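Local coordinates for RTX toxin (Vibrio vulnificus CMCP6, PDB 6A7H), which probably cleaves and thereby inactivates the small GTPases Ras and Rap1, as the Ras/Rap1-specific endopeptidase of an RTX toxin, at residues G114-L119 with I257-H262; D267-R272 with I453-D458; N283-A288 with L295-D300; G402-L407 with Q441-I446. All coordinates share one frame; numbering follows the deposited sequence.

Contact 1 (G114-L119 with I257-H262); sequences GKHVGL and IYRSSH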
loop_
_atom_site.group_PDB
_atom_site.type_symbol
_atom_site.label_atom_id
_atom_site.label_comp_id
_atom_site.label_asym_id
_atom_site.label_seq_id
_atom_site.Cartn_x
_atom_site.Cartn_y
_atom_site.Cartn_z
ATOM N N GLY A 114 -22.621 3.478 16.444
ATOM C CA GLY A 114 -23.505 3.324 15.302
ATOM C C GLY A 114 -22.952 3.753 13.955
ATOM O O GLY A 114 -23.685 3.745 12.971
ATOM N N LYS A 115 -21.675 4.128 13.894
ATOM C CA LYS A 115 -21.047 4.446 12.608
ATOM C C LYS A 115 -20.568 3.187 11.865
ATOM O O LYS A 115 -20.124 2.201 12.485
ATOM C CB LYS A 115 -19.861 5.400 12.792
ATOM C CG LYS A 115 -20.216 6.800 13.258
ATOM C CD LYS A 115 -19.035 7.740 13.123
ATOM C CE LYS A 115 -19.427 9.167 13.491
ATOM N NZ LYS A 115 -18.363 10.163 13.148
ATOM N N HIS A 116 -20.642 3.253 10.537
ATOM C CA HIS A 116 -20.149 2.207 9.629
ATOM C C HIS A 116 -20.309 0.785 10.168
ATOM O O HIS A 116 -19.329 0.057 10.349
ATOM C CB HIS A 116 -18.676 2.477 9.266
ATOM C CG HIS A 116 -17.791 2.779 10.442
ATOM N ND1 HIS A 116 -17.605 1.895 11.485
ATOM C CD2 HIS A 116 -17.046 3.873 10.741
ATOM C CE1 HIS A 116 -16.776 2.426 12.369
ATOM N NE2 HIS A 116 -16.428 3.630 11.946
ATOM N N VAL A 117 -21.549 0.398 10.442
ATOM C CA VAL A 117 -21.820 -0.943 10.960
ATOM C C VAL A 117 -21.260 -2.006 10.011
ATOM O O VAL A 117 -21.572 -2.012 8.817
ATOM C CB VAL A 117 -23.330 -1.184 11.170
ATOM C CG1 VAL A 117 -23.585 -2.598 11.664
ATOM C CG2 VAL A 117 -23.910 -0.124 12.141
ATOM N N GLY A 118 -20.427 -2.893 10.549
ATOM C CA GLY A 118 -19.847 -3.968 9.755
ATOM C C GLY A 118 -18.359 -3.797 9.461
ATOM O O GLY A 118 -17.657 -4.773 9.198
ATOM N N LEU A 119 -17.875 -2.558 9.503
ATOM C CA LEU A 119 -16.468 -2.267 9.226
ATOM C C LEU A 119 -15.523 -3.018 10.182
ATOM O O LEU A 119 -14.514 -3.581 9.756
ATOM C CB LEU A 119 -16.215 -0.757 9.290
ATOM C CG LEU A 119 -14.788 -0.295 8.984
ATOM C CD1 LEU A 119 -14.270 -0.942 7.695
ATOM C CD2 LEU A 119 -14.748 1.218 8.875
ATOM N N ILE A 257 -12.503 0.980 1.008
ATOM C CA ILE A 257 -13.270 0.005 0.237
ATOM C C ILE A 257 -14.667 -0.085 0.815
ATOM O O ILE A 257 -15.658 -0.086 0.082
ATOM C CB ILE A 257 -12.611 -1.387 0.245
ATOM C CG1 ILE A 257 -11.347 -1.370 -0.612
ATOM C CG2 ILE A 257 -13.597 -2.454 -0.263
ATOM C CD1 ILE A 257 -10.398 -2.506 -0.286
ATOM N N TYR A 258 -14.734 -0.138 2.141
ATOM C CA TYR A 258 -16.013 -0.213 2.830
ATOM C C TYR A 258 -16.884 0.987 2.465
ATOM O O TYR A 258 -18.037 0.817 2.062
ATOM C CB TYR A 258 -15.831 -0.276 4.354
ATOM C CG TYR A 258 -17.146 -0.182 5.099
ATOM C CD1 TYR A 258 -17.707 1.058 5.418
ATOM C CD2 TYR A 258 -17.837 -1.337 5.462
ATOM C CE1 TYR A 258 -18.918 1.149 6.091
ATOM C CE2 TYR A 258 -19.049 -1.269 6.144
ATOM C CZ TYR A 258 -19.585 -0.021 6.455
ATOM O OH TYR A 258 -20.779 0.057 7.122
ATOM N N ARG A 259 -16.341 2.193 2.608
ATOM C CA ARG A 259 -17.158 3.384 2.354
ATOM C C ARG A 259 -17.566 3.469 0.891
ATOM O O ARG A 259 -18.676 3.876 0.581
ATOM C CB ARG A 259 -16.428 4.660 2.763
ATOM C CG ARG A 259 -16.217 4.798 4.253
ATOM C CD ARG A 259 -15.907 6.235 4.652
ATOM N NE ARG A 259 -15.818 6.377 6.106
ATOM C CZ ARG A 259 -16.868 6.355 6.927
ATOM N NH1 ARG A 259 -18.093 6.185 6.443
ATOM N NH2 ARG A 259 -16.696 6.492 8.236
ATOM N N SER A 260 -16.677 3.064 -0.011
ATOM C CA SER A 260 -16.966 3.212 -1.430
ATOM C C SER A 260 -18.101 2.282 -1.847
ATOM O O SER A 260 -18.849 2.594 -2.761
ATOM C CB SER A 260 -15.721 2.947 -2.280
ATOM O OG SER A 260 -15.435 1.568 -2.328
ATOM N N SER A 261 -18.235 1.150 -1.170
ATOM C CA SER A 261 -19.328 0.231 -1.462
ATOM C C SER A 261 -20.690 0.828 -1.105
ATOM O O SER A 261 -21.696 0.463 -1.704
ATOM C CB SER A 261 -19.133 -1.093 -0.722
ATOM O OG SER A 261 -17.948 -1.729 -1.169
ATOM N N HIS A 262 -20.718 1.750 -0.143
ATOM C CA HIS A 262 -21.975 2.361 0.286
ATOM C C HIS A 262 -22.246 3.697 -0.387
ATOM O O HIS A 262 -23.392 4.059 -0.598
ATOM C CB HIS A 262 -21.990 2.544 1.809
ATOM C CG HIS A 262 -22.055 1.254 2.565
ATOM N ND1 HIS A 262 -20.931 0.522 2.890
ATOM C CD2 HIS A 262 -23.110 0.543 3.025
ATOM C CE1 HIS A 262 -21.290 -0.574 3.536
ATOM N NE2 HIS A 262 -22.608 -0.587 3.627
#
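Y258 lays its phenol against the loop 114-119, with L119 over one face and V117 O at the hydroxyl end. L119 CB sits almost over the ring centre, 4.2 Å from the centroid and 9° off the normal, a CH-pi contact. H262 lies over the opposite face, nearer the rim; its ND1 donates to Y258 O at 3.0 Å, which holds the imidazole there. At the far end of the ring Y258 OH donates to V117 O over 2.8 Å, coming from well above the carbonyl plane (52° out of it). With CG trans to the backbone N, Y258 reaches out from helix 240-263 to the turn.

H116 approaches obliquely. Its CB packs 3.5 Å from Y258 CE1, while its ring turns aside and presents an edge, at CD2, to R259 NH2 at 3.6 Å; ring and guanidinium planes stand 65° apart, so they do not stack. Each has its main polar partner nearby: H116 NE2 bonds E110, and R259 NE forms a salt bridge with E255.

The carbonyl of V117 is presented by a type II turn from H116 to L119, closed by L119 N to H116 O at 3.1 Å. G118, at its third position, has positive phi and occupies the N-cap position of helix 119-129; its N bonds E111.

One polar tie and one covered aromatic face therefore join the connection between helices 98-112 and 119-129 to helix 240-263. Because the acceptor is a main-chain oxygen, the bond reads the shape of the turn rather than the identity of the V117 side chain.

Contact 2 (D267-R272 with I453-D458); sequences DAWDRR and ITHRLD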
loop_
_atom_site.group_PDB
_atom_site.type_symbol
_atom_site.label_atom_id
_atom_site.label_comp_id
_atom_site.label_asym_id
_atom_site.label_seq_id
_atom_site.Cartn_x
_atom_site.Cartn_y
_atom_site.Cartn_z
ATOM N N ASP A 267 -26.274 2.504 -8.837
ATOM C CA ASP A 267 -27.596 2.502 -9.473
ATOM C C ASP A 267 -27.603 3.452 -10.661
ATOM O O ASP A 267 -28.046 3.086 -11.758
ATOM C CB ASP A 267 -28.710 2.891 -8.489
ATOM C CG ASP A 267 -29.143 1.727 -7.596
ATOM O OD1 ASP A 267 -28.778 0.572 -7.902
ATOM O OD2 ASP A 267 -29.856 1.960 -6.592
ATOM N N ALA A 268 -27.105 4.666 -10.448
ATOM C CA ALA A 268 -27.032 5.643 -11.535
ATOM C C ALA A 268 -26.023 5.208 -12.615
ATOM O O ALA A 268 -26.267 5.399 -13.802
ATOM C CB ALA A 268 -26.685 7.030 -10.999
ATOM N N TRP A 269 -24.909 4.598 -12.227
ATOM C CA TRP A 269 -23.945 4.168 -13.239
ATOM C C TRP A 269 -24.579 3.147 -14.187
ATOM O O TRP A 269 -24.392 3.217 -15.409
ATOM C CB TRP A 269 -22.689 3.575 -12.612
ATOM C CG TRP A 269 -21.598 3.366 -13.618
ATOM C CD1 TRP A 269 -20.558 4.207 -13.876
ATOM C CD2 TRP A 269 -21.446 2.255 -14.508
ATOM N NE1 TRP A 269 -19.766 3.695 -14.870
ATOM C CE2 TRP A 269 -20.286 2.498 -15.281
ATOM C CE3 TRP A 269 -22.170 1.076 -14.726
ATOM C CZ2 TRP A 269 -19.831 1.607 -16.267
ATOM C CZ3 TRP A 269 -21.726 0.185 -15.722
ATOM C CH2 TRP A 269 -20.567 0.458 -16.474
ATOM N N ASP A 270 -25.347 2.211 -13.634
ATOM C CA ASP A 270 -26.000 1.203 -14.469
ATOM C C ASP A 270 -27.116 1.793 -15.356
ATOM O O ASP A 270 -27.333 1.317 -16.474
ATOM C CB ASP A 270 -26.554 0.067 -13.607
ATOM C CG ASP A 270 -25.519 -1.028 -13.335
ATOM O OD1 ASP A 270 -24.453 -1.026 -13.989
ATOM O OD2 ASP A 270 -25.782 -1.902 -12.477
ATOM N N ARG A 271 -27.812 2.823 -14.870
ATOM C CA ARG A 271 -28.783 3.547 -15.706
ATOM C C ARG A 271 -28.120 4.235 -16.909
ATOM O O ARG A 271 -28.623 4.142 -18.028
ATOM C CB ARG A 271 -29.542 4.595 -14.890
ATOM C CG ARG A 271 -30.589 4.016 -13.955
ATOM C CD ARG A 271 -31.194 5.091 -13.052
ATOM N NE ARG A 271 -31.834 6.158 -13.816
ATOM C CZ ARG A 271 -33.050 6.069 -14.357
ATOM N NH1 ARG A 271 -33.761 4.958 -14.225
ATOM N NH2 ARG A 271 -33.557 7.094 -15.035
ATOM N N ARG A 272 -27.005 4.932 -16.666
ATOM C CA ARG A 272 -26.297 5.670 -17.714
ATOM C C ARG A 272 -25.563 4.751 -18.684
ATOM O O ARG A 272 -25.556 5.008 -19.882
ATOM C CB ARG A 272 -25.275 6.649 -17.116
ATOM C CG ARG A 272 -25.831 7.879 -16.441
ATOM C CD ARG A 272 -24.716 8.911 -16.213
ATOM N NE ARG A 272 -24.451 9.748 -17.391
ATOM C CZ ARG A 272 -23.483 10.664 -17.468
ATOM N NH1 ARG A 272 -22.659 10.867 -16.444
ATOM N NH2 ARG A 272 -23.328 11.376 -18.575
ATOM N N ILE A 453 -13.126 1.421 -11.227
ATOM C CA ILE A 453 -12.721 2.786 -11.538
ATOM C C ILE A 453 -13.844 3.520 -12.258
ATOM O O ILE A 453 -14.119 4.697 -11.978
ATOM C CB ILE A 453 -11.448 2.800 -12.394
ATOM C CG1 ILE A 453 -10.266 2.284 -11.570
ATOM C CG2 ILE A 453 -11.149 4.193 -12.921
ATOM C CD1 ILE A 453 -9.510 3.360 -10.800
ATOM N N THR A 454 -14.503 2.806 -13.170
ATOM C CA THR A 454 -15.638 3.344 -13.923
ATOM C C THR A 454 -16.708 3.834 -12.977
ATOM O O THR A 454 -17.185 4.963 -13.111
ATOM C CB THR A 454 -16.238 2.290 -14.866
ATOM O OG1 THR A 454 -16.495 1.099 -14.120
ATOM C CG2 THR A 454 -15.251 1.960 -15.984
ATOM N N HIS A 455 -17.082 2.980 -12.020
ATOM C CA HIS A 455 -18.075 3.337 -11.009
ATOM C C HIS A 455 -17.637 4.546 -10.191
ATOM O O HIS A 455 -18.429 5.448 -9.923
ATOM C CB HIS A 455 -18.350 2.167 -10.052
ATOM C CG HIS A 455 -18.955 0.970 -10.711
ATOM N ND1 HIS A 455 -18.398 -0.288 -10.622
ATOM C CD2 HIS A 455 -20.068 0.837 -11.468
ATOM C CE1 HIS A 455 -19.136 -1.143 -11.305
ATOM N NE2 HIS A 455 -20.160 -0.488 -11.823
ATOM N N ARG A 456 -16.379 4.564 -9.774
ATOM C CA ARG A 456 -15.959 5.636 -8.882
ATOM C C ARG A 456 -15.914 7.009 -9.578
ATOM O O ARG A 456 -16.188 8.024 -8.932
ATOM C CB ARG A 456 -14.612 5.295 -8.232
ATOM C CG ARG A 456 -14.787 5.073 -6.734
ATOM C CD ARG A 456 -14.961 6.438 -6.103
ATOM N NE ARG A 456 -15.220 6.440 -4.672
ATOM C CZ ARG A 456 -14.323 6.171 -3.736
ATOM N NH1 ARG A 456 -13.096 5.785 -4.062
ATOM N NH2 ARG A 456 -14.682 6.226 -2.460
ATOM N N LEU A 457 -15.644 7.035 -10.889
ATOM C CA LEU A 457 -15.540 8.298 -11.635
ATOM C C LEU A 457 -16.747 8.605 -12.530
ATOM O O LEU A 457 -16.722 9.576 -13.294
ATOM C CB LEU A 457 -14.280 8.295 -12.491
ATOM C CG LEU A 457 -12.937 8.121 -11.774
ATOM C CD1 LEU A 457 -11.818 8.044 -12.766
ATOM C CD2 LEU A 457 -12.695 9.255 -10.776
ATOM N N ASP A 458 -17.791 7.777 -12.437
ATOM C CA ASP A 458 -19.019 7.958 -13.221
ATOM C C ASP A 458 -18.743 7.985 -14.741
ATOM O O ASP A 458 -19.281 8.819 -15.476
ATOM C CB ASP A 458 -19.751 9.236 -12.770
ATOM C CG ASP A 458 -21.183 9.332 -13.319
ATOM O OD1 ASP A 458 -21.777 8.289 -13.668
ATOM O OD2 ASP A 458 -21.721 10.455 -13.391
HETATM O O HOH W 1 -22.159 -2.129 -12.671
#
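R272 and D458 form the direct ionic link between the two segments. R272 NH1 stands 3.2 Å from D458 OD2, and the hydrogen bond within this salt bridge is weak, bent to 133°; the oxygen lies at the guanidinium edge, but the two planar groups are turned 61° apart. A bend at chi3 steers the R272 chain toward the carboxylate. A second polar link is indirect: one water joins D270 OD1 at 2.9 Å to H455 NE2 at 2.7 Å, lying in the imidazole plane. The other ring nitrogen, ND1, bonds G452 N.

Between these links sits the W269 indole. H455 meets it edge-to-face, H455 CD2 lying 3.6 Å from W269 CD2, with the planes at 69°. T454 CB packs 3.8 Å from W269 NE1, whose hydrogen bond goes to L459 O, while T454 OG1 is satisfied by L440 O. D458 CA abuts the indole edge; this residue leaves helix 453-457 with positive phi in a Schellman motif.

W269 buries more surface here than any other residue, against H455, T454 and D458. Because both ring nitrogens of H455 are engaged, its rotation is fixed with the CD2 edge toward W269.

Contact 3 (N283-A288 with L295-D300); sequences NKLASA and LAVLLD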
loop_
_atom_site.group_PDB
_atom_site.type_symbol
_atom_site.label_atom_id
_atom_site.label_comp_id
_atom_site.label_asym_id
_atom_site.label_seq_id
_atom_site.Cartn_x
_atom_site.Cartn_y
_atom_site.Cartn_z
ATOM N N ASN A 283 -25.046 4.068 -29.844
ATOM C CA ASN A 283 -25.627 4.596 -31.073
ATOM C C ASN A 283 -25.149 6.004 -31.400
ATOM O O ASN A 283 -24.803 6.287 -32.538
ATOM C CB ASN A 283 -27.151 4.572 -30.995
ATOM C CG ASN A 283 -27.741 3.332 -31.623
ATOM O OD1 ASN A 283 -27.131 2.260 -31.604
ATOM N ND2 ASN A 283 -28.933 3.468 -32.187
ATOM N N LYS A 284 -25.120 6.882 -30.404
ATOM C CA LYS A 284 -24.651 8.245 -30.628
ATOM C C LYS A 284 -23.181 8.241 -31.034
ATOM O O LYS A 284 -22.746 9.041 -31.872
ATOM C CB LYS A 284 -24.855 9.103 -29.381
ATOM C CG LYS A 284 -25.664 10.361 -29.645
ATOM C CD LYS A 284 -25.586 11.357 -28.492
ATOM C CE LYS A 284 -24.385 12.285 -28.659
ATOM N NZ LYS A 284 -24.280 13.309 -27.576
ATOM N N LEU A 285 -22.429 7.308 -30.461
ATOM C CA LEU A 285 -21.011 7.168 -30.759
ATOM C C LEU A 285 -20.766 6.732 -32.202
ATOM O O LEU A 285 -19.932 7.311 -32.901
ATOM C CB LEU A 285 -20.370 6.171 -29.786
ATOM C CG LEU A 285 -18.853 6.037 -29.843
ATOM C CD1 LEU A 285 -18.219 7.417 -29.802
ATOM C CD2 LEU A 285 -18.348 5.175 -28.690
ATOM N N ALA A 286 -21.512 5.727 -32.647
ATOM C CA ALA A 286 -21.309 5.138 -33.964
ATOM C C ALA A 286 -21.695 6.086 -35.100
ATOM O O ALA A 286 -21.170 5.980 -36.210
ATOM C CB ALA A 286 -22.091 3.842 -34.079
ATOM N N SER A 287 -22.611 7.008 -34.822
ATOM C CA SER A 287 -23.054 7.968 -35.829
ATOM C C SER A 287 -22.034 9.086 -36.032
ATOM O O SER A 287 -21.968 9.685 -37.103
ATOM C CB SER A 287 -24.406 8.557 -35.442
ATOM O OG SER A 287 -24.303 9.268 -34.223
ATOM N N ALA A 288 -21.245 9.370 -35.001
ATOM C CA ALA A 288 -20.165 10.349 -35.109
ATOM C C ALA A 288 -19.089 9.828 -36.055
ATOM O O ALA A 288 -18.885 8.616 -36.161
ATOM C CB ALA A 288 -19.574 10.654 -33.745
ATOM N N LEU A 295 -14.731 12.028 -29.859
ATOM C CA LEU A 295 -14.295 12.647 -28.618
ATOM C C LEU A 295 -15.394 13.524 -28.029
ATOM O O LEU A 295 -15.704 13.432 -26.833
ATOM C CB LEU A 295 -13.032 13.473 -28.843
ATOM C CG LEU A 295 -11.745 12.676 -29.049
ATOM C CD1 LEU A 295 -10.569 13.623 -29.218
ATOM C CD2 LEU A 295 -11.509 11.728 -27.884
ATOM N N ALA A 296 -15.986 14.359 -28.877
ATOM C CA ALA A 296 -17.044 15.267 -28.444
ATOM C C ALA A 296 -18.230 14.520 -27.826
ATOM O O ALA A 296 -18.855 15.016 -26.888
ATOM C CB ALA A 296 -17.502 16.110 -29.597
ATOM N N VAL A 297 -18.534 13.332 -28.347
ATOM C CA VAL A 297 -19.579 12.485 -27.771
ATOM C C VAL A 297 -19.158 11.920 -26.417
ATOM O O VAL A 297 -19.916 11.943 -25.443
ATOM C CB VAL A 297 -19.936 11.313 -28.707
ATOM C CG1 VAL A 297 -20.753 10.231 -27.966
ATOM C CG2 VAL A 297 -20.688 11.822 -29.915
ATOM N N LEU A 298 -17.936 11.414 -26.359
ATOM C CA LEU A 298 -17.465 10.766 -25.151
ATOM C C LEU A 298 -17.271 11.759 -24.004
ATOM O O LEU A 298 -17.500 11.422 -22.853
ATOM C CB LEU A 298 -16.176 10.019 -25.450
ATOM C CG LEU A 298 -16.348 8.801 -26.346
ATOM C CD1 LEU A 298 -14.989 8.302 -26.801
ATOM C CD2 LEU A 298 -17.099 7.718 -25.588
ATOM N N LEU A 299 -16.891 12.991 -24.330
ATOM C CA LEU A 299 -16.606 14.001 -23.313
ATOM C C LEU A 299 -17.801 14.911 -23.038
ATOM O O LEU A 299 -17.744 15.786 -22.169
ATOM C CB LEU A 299 -15.398 14.848 -23.731
ATOM C CG LEU A 299 -14.038 14.139 -23.727
ATOM C CD1 LEU A 299 -13.011 14.996 -24.459
ATOM C CD2 LEU A 299 -13.553 13.808 -22.308
ATOM N N ASP A 300 -18.882 14.710 -23.781
ATOM C CA ASP A 300 -20.103 15.487 -23.586
ATOM C C ASP A 300 -20.685 15.265 -22.188
ATOM O O ASP A 300 -21.207 14.185 -21.910
ATOM C CB ASP A 300 -21.131 15.110 -24.657
ATOM C CG ASP A 300 -22.471 15.801 -24.462
ATOM O OD1 ASP A 300 -22.495 16.972 -24.031
ATOM O OD2 ASP A 300 -23.507 15.164 -24.743
#
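L285 and V297 mark the closest backbone approach, their CA atoms 6.3 Å apart, where the last turns of helices 275-287 and 290-298 lie side by side. Both helices end here: A288 N makes only weak bonds back to K284 O and L285 O, and D300 N likewise to V297 O. S287 OG reinforces the first end by donating to K284 O at 2.8 Å, from above the carbonyl plane.

V297 occupies the middle, and its two methyls have separate tasks. V297 CG1, trans to the backbone N (chi1 165°), faces L285, 4.2 Å from both L285 CA and L285 CD1. V297 CG2 touches K284 CE at 3.9 Å and A288 CB at 4.2 Å. L285 CD1 also reaches L298 CG at 4.2 Å, the two leucines crossing at a slant. On the outer side K284 spans V297, bends at chi3 (88°) and brings NZ to 3.5 Å from D300 OD2, a salt bridge.

Apolar branches thus face inward, where L285 meets V472 while L298 meets F470 and L305, and charged ends lie outside. This is a helical hairpin: two consecutive amphipathic helices joined by a very short link, packed beside strands 304-309 and 470-473.

Contact 4 (G402-L407 with Q441-I446); sequences GTEHGL and QSHKGI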
loop_
_atom_site.group_PDB
_atom_site.type_symbol
_atom_site.label_atom_id
_atom_site.label_comp_id
_atom_site.label_asym_id
_atom_site.label_seq_id
_atom_site.Cartn_x
_atom_site.Cartn_y
_atom_site.Cartn_z
ATOM N N GLY A 402 -1.272 -15.695 -2.580
ATOM C CA GLY A 402 -2.263 -16.768 -2.523
ATOM C C GLY A 402 -3.661 -16.414 -2.012
ATOM O O GLY A 402 -4.462 -17.314 -1.736
ATOM N N THR A 403 -3.972 -15.122 -1.872
ATOM C CA THR A 403 -5.349 -14.723 -1.549
ATOM C C THR A 403 -5.839 -13.524 -2.363
ATOM O O THR A 403 -5.089 -12.903 -3.110
ATOM C CB THR A 403 -5.541 -14.375 -0.036
ATOM O OG1 THR A 403 -5.085 -13.039 0.226
ATOM C CG2 THR A 403 -4.819 -15.383 0.881
ATOM N N GLU A 404 -7.113 -13.204 -2.170
ATOM C CA GLU A 404 -7.839 -12.156 -2.885
ATOM C C GLU A 404 -7.551 -10.755 -2.330
ATOM O O GLU A 404 -7.904 -9.725 -2.932
ATOM C CB GLU A 404 -9.329 -12.463 -2.772
ATOM C CG GLU A 404 -10.189 -12.230 -3.978
ATOM C CD GLU A 404 -11.652 -12.493 -3.649
ATOM O OE1 GLU A 404 -12.428 -11.520 -3.524
ATOM O OE2 GLU A 404 -12.017 -13.676 -3.481
ATOM N N HIS A 405 -6.910 -10.701 -1.172
ATOM C CA HIS A 405 -6.773 -9.424 -0.501
ATOM C C HIS A 405 -5.839 -8.461 -1.237
ATOM O O HIS A 405 -6.045 -7.241 -1.198
ATOM C CB HIS A 405 -6.305 -9.643 0.941
ATOM C CG HIS A 405 -7.269 -10.453 1.750
ATOM N ND1 HIS A 405 -7.355 -11.826 1.648
ATOM C CD2 HIS A 405 -8.217 -10.084 2.645
ATOM C CE1 HIS A 405 -8.303 -12.267 2.455
ATOM N NE2 HIS A 405 -8.837 -11.231 3.074
ATOM N N GLY A 406 -4.825 -8.996 -1.913
ATOM C CA GLY A 406 -3.902 -8.146 -2.646
ATOM C C GLY A 406 -4.605 -7.449 -3.798
ATOM O O GLY A 406 -4.386 -6.282 -4.076
ATOM N N LEU A 407 -5.481 -8.196 -4.449
ATOM C CA LEU A 407 -6.277 -7.697 -5.548
ATOM C C LEU A 407 -7.193 -6.578 -5.061
ATOM O O LEU A 407 -7.280 -5.515 -5.680
ATOM C CB LEU A 407 -7.080 -8.850 -6.136
ATOM C CG LEU A 407 -7.324 -8.959 -7.629
ATOM C CD1 LEU A 407 -6.011 -8.863 -8.387
ATOM C CD2 LEU A 407 -8.005 -10.282 -7.897
ATOM N N GLN A 441 -13.422 -2.591 -14.303
ATOM C CA GLN A 441 -14.553 -3.345 -13.796
ATOM C C GLN A 441 -14.549 -3.437 -12.266
ATOM O O GLN A 441 -13.515 -3.251 -11.603
ATOM C CB GLN A 441 -14.523 -4.754 -14.383
ATOM C CG GLN A 441 -13.377 -5.580 -13.780
ATOM C CD GLN A 441 -13.203 -6.952 -14.405
ATOM O OE1 GLN A 441 -13.411 -7.133 -15.606
ATOM N NE2 GLN A 441 -12.812 -7.927 -13.587
ATOM N N SER A 442 -15.706 -3.767 -11.711
ATOM C CA SER A 442 -15.822 -3.960 -10.279
ATOM C C SER A 442 -15.224 -5.310 -9.898
ATOM O O SER A 442 -15.159 -6.226 -10.712
ATOM C CB SER A 442 -17.288 -3.890 -9.840
ATOM O OG SER A 442 -17.997 -4.993 -10.382
ATOM N N HIS A 443 -14.799 -5.427 -8.648
ATOM C CA HIS A 443 -14.315 -6.689 -8.111
ATOM C C HIS A 443 -15.426 -7.362 -7.321
ATOM O O HIS A 443 -15.839 -6.871 -6.270
ATOM C CB HIS A 443 -13.100 -6.476 -7.213
ATOM C CG HIS A 443 -12.612 -7.735 -6.567
ATOM N ND1 HIS A 443 -11.662 -8.549 -7.148
ATOM C CD2 HIS A 443 -12.965 -8.337 -5.408
ATOM C CE1 HIS A 443 -11.443 -9.591 -6.367
ATOM N NE2 HIS A 443 -12.217 -9.483 -5.301
ATOM N N LYS A 444 -15.915 -8.490 -7.811
ATOM C CA LYS A 444 -17.039 -9.120 -7.147
ATOM C C LYS A 444 -16.638 -10.474 -6.621
ATOM O O LYS A 444 -17.023 -11.504 -7.162
ATOM C CB LYS A 444 -18.233 -9.215 -8.099
ATOM C CG LYS A 444 -18.722 -7.833 -8.540
ATOM C CD LYS A 444 -19.384 -7.838 -9.900
ATOM C CE LYS A 444 -20.676 -8.581 -9.833
ATOM N NZ LYS A 444 -21.590 -8.182 -10.936
ATOM N N GLY A 445 -15.862 -10.467 -5.543
ATOM C CA GLY A 445 -15.361 -11.704 -4.966
ATOM C C GLY A 445 -16.054 -12.197 -3.711
ATOM O O GLY A 445 -16.838 -11.485 -3.091
ATOM N N ILE A 446 -15.750 -13.431 -3.335
ATOM C CA ILE A 446 -16.282 -13.998 -2.112
ATOM C C ILE A 446 -15.744 -13.226 -0.911
ATOM O O ILE A 446 -16.434 -13.058 0.090
ATOM C CB ILE A 446 -15.932 -15.496 -1.995
ATOM C CG1 ILE A 446 -16.651 -16.295 -3.081
ATOM C CG2 ILE A 446 -16.364 -16.062 -0.648
ATOM C CD1 ILE A 446 -18.158 -16.434 -2.846
#
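E404 takes the bond from H443 by an uncommon approach: H443 NE2 donates to E404 OE1 over 2.7 Å, nearly straight at 166°, yet it arrives on the anti side of the carboxylate, 35° out of its plane. From the imidazole the geometry is more regular, since E404 OE1 lies close to the ring plane. The two flat groups are turned 49° against each other, and E404 OE1 alone bonds H443 NE2.

The E404 chain runs extended beyond CG, but its first torsion is displaced from a staggered value. This path lays the chain along the ring edge, E404 CG coming 3.7 Å from H443 NE2, and carries the carboxylate to the backbone beyond. There E404 OE1 lies 3.3 Å from G445 CA, on the side where a CB would point; the closeness of the carboxylate is thus possible because G445 has no side chain. E404 OE1 also receives a weak hydrogen bond from E447 N.

L407, three residues after E404, touches another part of the same imidazole edge, with L407 CD2 at 3.8 Å from H443 CE1. H443 itself has CG trans to the backbone N, which points the ring from its strand toward helix 405-422. Its backbone pairs with V450.

Two residues, at 404 and 407, therefore hold one histidine, by a carboxylate oxygen and by a methyl. The pattern is a histidine-carboxylate hydrogen bond tying the beginning of helix 405-422 to the antiparallel beta hairpin of strands 443-445 and 448-450.

In the fold
Contact 2 is the buried one; contacts 1 and 4 lie at the surface and contact 3 is intermediate. Their chemistry follows: aromatic packing dominates contact 2, aliphatic packing with a peripheral ion pair contact 3, and one short hydrogen bond each, beside side-chain packing, contacts 1 and 4. Contact 2 adjoins two others, S260 CB meeting R456 NH2 at 3.4 Å toward contact 1 and H455 CE1 meeting S442 CB at 3.6 Å toward contact 4. Helices 240-263, 266-273 and 275-287, successive in the chain, supply one side of contacts 1, 2 and 3. Along the sequence contacts 3 and 4 are both nested within the loop that contact 2 closes, although their centres lie about 33 Å apart.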